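Local structure of peptide methionine sulfoxide reductase MsrA (Corynebacterium diphtheriae, 4D7L) at residues V44-V53 with M209-K220. The protein reduces the S-epimer of methionine sulfoxide, free or within proteins, back to methionine, and so probably repairs oxidatively damaged proteins. Sequence-based numbering, arbitrary orientation.
Sequences VLPNPQPHAV and MAEDEHQQYLHK
The irregular, proline-rich segment 44-53 approaches 209-220 most closely at two places, with CA atoms 5.7 Å apart for Leu45 and Glu211 and 6.3 Å for Ala52 and Gln216. At the second, Ala52 N donates a hydrogen bond to Gln216 OE1 over 2.9 Å; the N-H...O angle of 165° makes it nearly straight, although the donor stands above the carbonyl plane. A water gives OE1 a further hydrogen bond. The bend of Gln216 at chi2 (91°) lays its amide over one face of the His51 ring, the two planes 24° apart, with NE2 offset toward the rim. On the same face, Gln216 CG makes a CH-pi contact 3.7 Å from the ring centroid, nearer the middle of the ring than NE2. Rotation of the imidazole is restrained at both nitrogens: ND1 accepts from Val53 N, and NE2 is hydrogen-bonded to Thr89 OG1. Gln216 holds the N-cap position of helix 217-220. Segment 44-53, in the loop ahead of strand 64-69, runs from the edge strand 208-209 of the mixed MsrA sheet, at Met209, to the start of that helix. Val53 CG2 sits over one face of the His219 ring, 3.7 Å from its centroid, a second CH-pi contact. At the other end, Leu45 CG is anti to the backbone N, and the turn at chi2 directs CD2 to 3.3 Å from Ala210 O and against Met209 CE. That methyl also meets Pro48 CB at 3.7 Å, the thioether being bent at chi3. Ala210 O itself accepts from Gln215 NE2, whose amide also bonds Val91 O. Waters bridge Leu45 N to Met209 O and Gln49 N to Asp212 OD1, while Val44 CG1 lies against Glu211 CG, whose carboxylate bonds Tyr103 N.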
# COMPACT_ATOMS: atom_id res chain seq x y z
N VAL A 44 -10.99 -6.61 -11.64
CA VAL A 44 -11.10 -5.41 -12.43
C VAL A 44 -10.01 -5.38 -13.51
O VAL A 44 -10.23 -4.93 -14.64
CB VAL A 44 -10.96 -4.18 -11.49
CG1 VAL A 44 -10.64 -2.94 -12.27
CG2 VAL A 44 -12.25 -4.00 -10.66
N LEU A 45 -8.86 -5.97 -13.18
CA LEU A 45 -7.75 -6.07 -14.12
C LEU A 45 -7.33 -7.54 -14.24
O LEU A 45 -6.37 -7.97 -13.61
CB LEU A 45 -6.57 -5.20 -13.63
CG LEU A 45 -5.25 -5.19 -14.41
CD1 LEU A 45 -5.52 -4.88 -15.85
CD2 LEU A 45 -4.23 -4.19 -13.81
N PRO A 46 -8.06 -8.33 -15.03
CA PRO A 46 -7.78 -9.77 -15.02
C PRO A 46 -6.44 -10.13 -15.67
O PRO A 46 -5.85 -11.14 -15.30
CB PRO A 46 -8.94 -10.35 -15.83
CG PRO A 46 -9.38 -9.23 -16.72
CD PRO A 46 -9.19 -7.98 -15.91
N ASN A 47 -5.97 -9.30 -16.59
CA ASN A 47 -4.75 -9.59 -17.33
C ASN A 47 -3.75 -8.42 -17.30
O ASN A 47 -3.62 -7.70 -18.27
CB ASN A 47 -5.10 -10.00 -18.75
CG ASN A 47 -5.87 -11.32 -18.78
OD1 ASN A 47 -5.50 -12.27 -18.09
ND2 ASN A 47 -6.95 -11.37 -19.55
N PRO A 48 -3.09 -8.22 -16.16
CA PRO A 48 -2.13 -7.13 -15.99
C PRO A 48 -0.98 -7.23 -16.99
O PRO A 48 -0.59 -8.33 -17.38
CB PRO A 48 -1.61 -7.32 -14.56
CG PRO A 48 -1.84 -8.79 -14.29
CD PRO A 48 -3.09 -9.14 -15.01
N GLN A 49 -0.48 -6.09 -17.44
CA GLN A 49 0.64 -6.07 -18.37
C GLN A 49 1.93 -6.07 -17.57
O GLN A 49 1.92 -5.71 -16.39
CB GLN A 49 0.57 -4.83 -19.27
CG GLN A 49 -0.67 -4.79 -20.14
CD GLN A 49 -0.74 -5.99 -21.07
OE1 GLN A 49 0.12 -6.18 -21.94
NE2 GLN A 49 -1.76 -6.84 -20.87
N PRO A 50 3.03 -6.50 -18.18
CA PRO A 50 4.33 -6.45 -17.51
C PRO A 50 4.63 -5.07 -16.96
O PRO A 50 4.24 -4.08 -17.58
CB PRO A 50 5.32 -6.82 -18.62
CG PRO A 50 4.53 -7.67 -19.55
CD PRO A 50 3.13 -7.10 -19.53
N HIS A 51 5.27 -5.04 -15.80
CA HIS A 51 5.65 -3.80 -15.11
C HIS A 51 6.34 -2.83 -16.08
O HIS A 51 7.27 -3.22 -16.79
CB HIS A 51 6.58 -4.15 -13.95
CG HIS A 51 6.72 -3.08 -12.91
ND1 HIS A 51 7.58 -2.00 -13.06
CD2 HIS A 51 6.18 -2.97 -11.67
CE1 HIS A 51 7.53 -1.25 -11.97
NE2 HIS A 51 6.68 -1.81 -11.12
N ALA A 52 5.88 -1.59 -16.11
CA ALA A 52 6.35 -0.60 -17.08
C ALA A 52 7.84 -0.28 -16.92
O ALA A 52 8.49 0.18 -17.87
CB ALA A 52 5.52 0.68 -16.98
N VAL A 53 8.38 -0.49 -15.73
CA VAL A 53 9.81 -0.22 -15.52
C VAL A 53 10.62 -1.52 -15.41
O VAL A 53 11.69 -1.68 -16.00
CB VAL A 53 10.02 0.62 -14.23
CG1 VAL A 53 11.50 0.97 -14.05
CG2 VAL A 53 9.18 1.92 -14.33
N MET A 209 -6.09 -5.89 -7.52
CA MET A 209 -5.36 -4.91 -8.32
C MET A 209 -6.25 -3.78 -8.78
O MET A 209 -7.38 -4.02 -9.19
CB MET A 209 -4.72 -5.56 -9.55
CG MET A 209 -3.64 -6.57 -9.28
SD MET A 209 -2.89 -7.08 -10.86
CE MET A 209 -1.86 -5.68 -11.27
N ALA A 210 -5.71 -2.56 -8.77
CA ALA A 210 -6.37 -1.41 -9.36
C ALA A 210 -6.33 -1.50 -10.90
O ALA A 210 -5.56 -2.28 -11.45
CB ALA A 210 -5.71 -0.11 -8.87
N GLU A 211 -7.14 -0.66 -11.56
CA GLU A 211 -7.17 -0.56 -13.01
C GLU A 211 -5.77 -0.38 -13.61
O GLU A 211 -4.87 0.13 -12.96
CB GLU A 211 -8.05 0.64 -13.43
CG GLU A 211 -9.56 0.42 -13.19
CD GLU A 211 -10.02 0.77 -11.75
OE1 GLU A 211 -9.18 0.92 -10.84
OE2 GLU A 211 -11.24 0.90 -11.56
N ASP A 212 -5.61 -0.80 -14.85
CA ASP A 212 -4.32 -0.70 -15.56
C ASP A 212 -3.68 0.70 -15.53
O ASP A 212 -2.45 0.85 -15.41
CB ASP A 212 -4.52 -1.14 -17.01
CG ASP A 212 -3.24 -1.08 -17.83
OD1 ASP A 212 -2.30 -1.87 -17.54
OD2 ASP A 212 -3.17 -0.25 -18.76
N GLU A 213 -4.51 1.73 -15.63
CA GLU A 213 -4.04 3.11 -15.64
C GLU A 213 -3.25 3.47 -14.39
O GLU A 213 -2.36 4.33 -14.45
CB GLU A 213 -5.24 4.08 -15.79
CG GLU A 213 -5.88 4.06 -17.17
CD GLU A 213 -6.80 2.83 -17.42
OE1 GLU A 213 -7.14 2.08 -16.47
OE2 GLU A 213 -7.17 2.62 -18.60
N HIS A 214 -3.60 2.86 -13.26
CA HIS A 214 -2.89 3.14 -11.99
C HIS A 214 -1.52 2.47 -11.88
O HIS A 214 -0.67 2.90 -11.10
CB HIS A 214 -3.75 2.71 -10.79
CG HIS A 214 -4.98 3.56 -10.61
ND1 HIS A 214 -4.97 4.73 -9.88
CD2 HIS A 214 -6.23 3.42 -11.10
CE1 HIS A 214 -6.17 5.28 -9.93
NE2 HIS A 214 -6.96 4.50 -10.65
N GLN A 215 -1.33 1.38 -12.61
CA GLN A 215 -0.10 0.60 -12.50
C GLN A 215 1.05 1.40 -13.07
O GLN A 215 1.02 1.77 -14.23
CB GLN A 215 -0.24 -0.74 -13.24
CG GLN A 215 -1.50 -1.52 -12.80
CD GLN A 215 -1.48 -1.87 -11.30
OE1 GLN A 215 -0.41 -2.08 -10.73
NE2 GLN A 215 -2.67 -1.97 -10.68
N GLN A 216 2.05 1.69 -12.23
CA GLN A 216 3.18 2.54 -12.61
C GLN A 216 2.72 3.88 -13.19
O GLN A 216 3.30 4.40 -14.13
CB GLN A 216 4.09 1.83 -13.61
CG GLN A 216 4.70 0.53 -13.07
CD GLN A 216 3.84 -0.68 -13.37
OE1 GLN A 216 3.58 -1.00 -14.53
NE2 GLN A 216 3.38 -1.37 -12.32
N TYR A 217 1.66 4.43 -12.60
CA TYR A 217 1.08 5.68 -13.06
C TYR A 217 2.12 6.80 -13.28
O TYR A 217 2.10 7.49 -14.31
CB TYR A 217 0.03 6.17 -12.06
CG TYR A 217 -0.58 7.49 -12.43
CD1 TYR A 217 -1.53 7.58 -13.44
CD2 TYR A 217 -0.22 8.67 -11.75
CE1 TYR A 217 -2.10 8.81 -13.78
CE2 TYR A 217 -0.79 9.90 -12.09
CZ TYR A 217 -1.72 9.96 -13.11
OH TYR A 217 -2.28 11.18 -13.45
N LEU A 218 3.00 6.98 -12.31
CA LEU A 218 3.94 8.09 -12.37
C LEU A 218 4.98 7.90 -13.46
O LEU A 218 5.52 8.87 -13.99
CB LEU A 218 4.62 8.27 -11.03
CG LEU A 218 3.66 8.68 -9.91
CD1 LEU A 218 4.44 8.84 -8.62
CD2 LEU A 218 2.90 9.98 -10.28
N HIS A 219 5.26 6.65 -13.81
CA HIS A 219 6.15 6.40 -14.95
C HIS A 219 5.45 6.66 -16.29
O HIS A 219 6.01 7.29 -17.19
CB HIS A 219 6.69 4.97 -14.92
CG HIS A 219 7.64 4.68 -16.06
ND1 HIS A 219 8.96 5.05 -16.02
CD2 HIS A 219 7.43 4.13 -17.27
CE1 HIS A 219 9.54 4.71 -17.16
NE2 HIS A 219 8.63 4.14 -17.94
N LYS A 220 4.23 6.16 -16.42
CA LYS A 220 3.45 6.31 -17.65
C LYS A 220 3.06 7.75 -17.90
O LYS A 220 2.95 8.17 -19.05
CB LYS A 220 2.17 5.46 -17.59
CG LYS A 220 2.41 3.94 -17.59
CD LYS A 220 1.12 3.20 -17.24
CE LYS A 220 1.30 1.69 -17.26
NZ LYS A 220 0.04 1.05 -16.72
O HOH W 1 -7.97 -6.45 -10.57
O HOH W 2 1.66 -2.44 -15.72
O HOH W 3 -1.15 -3.70 -15.95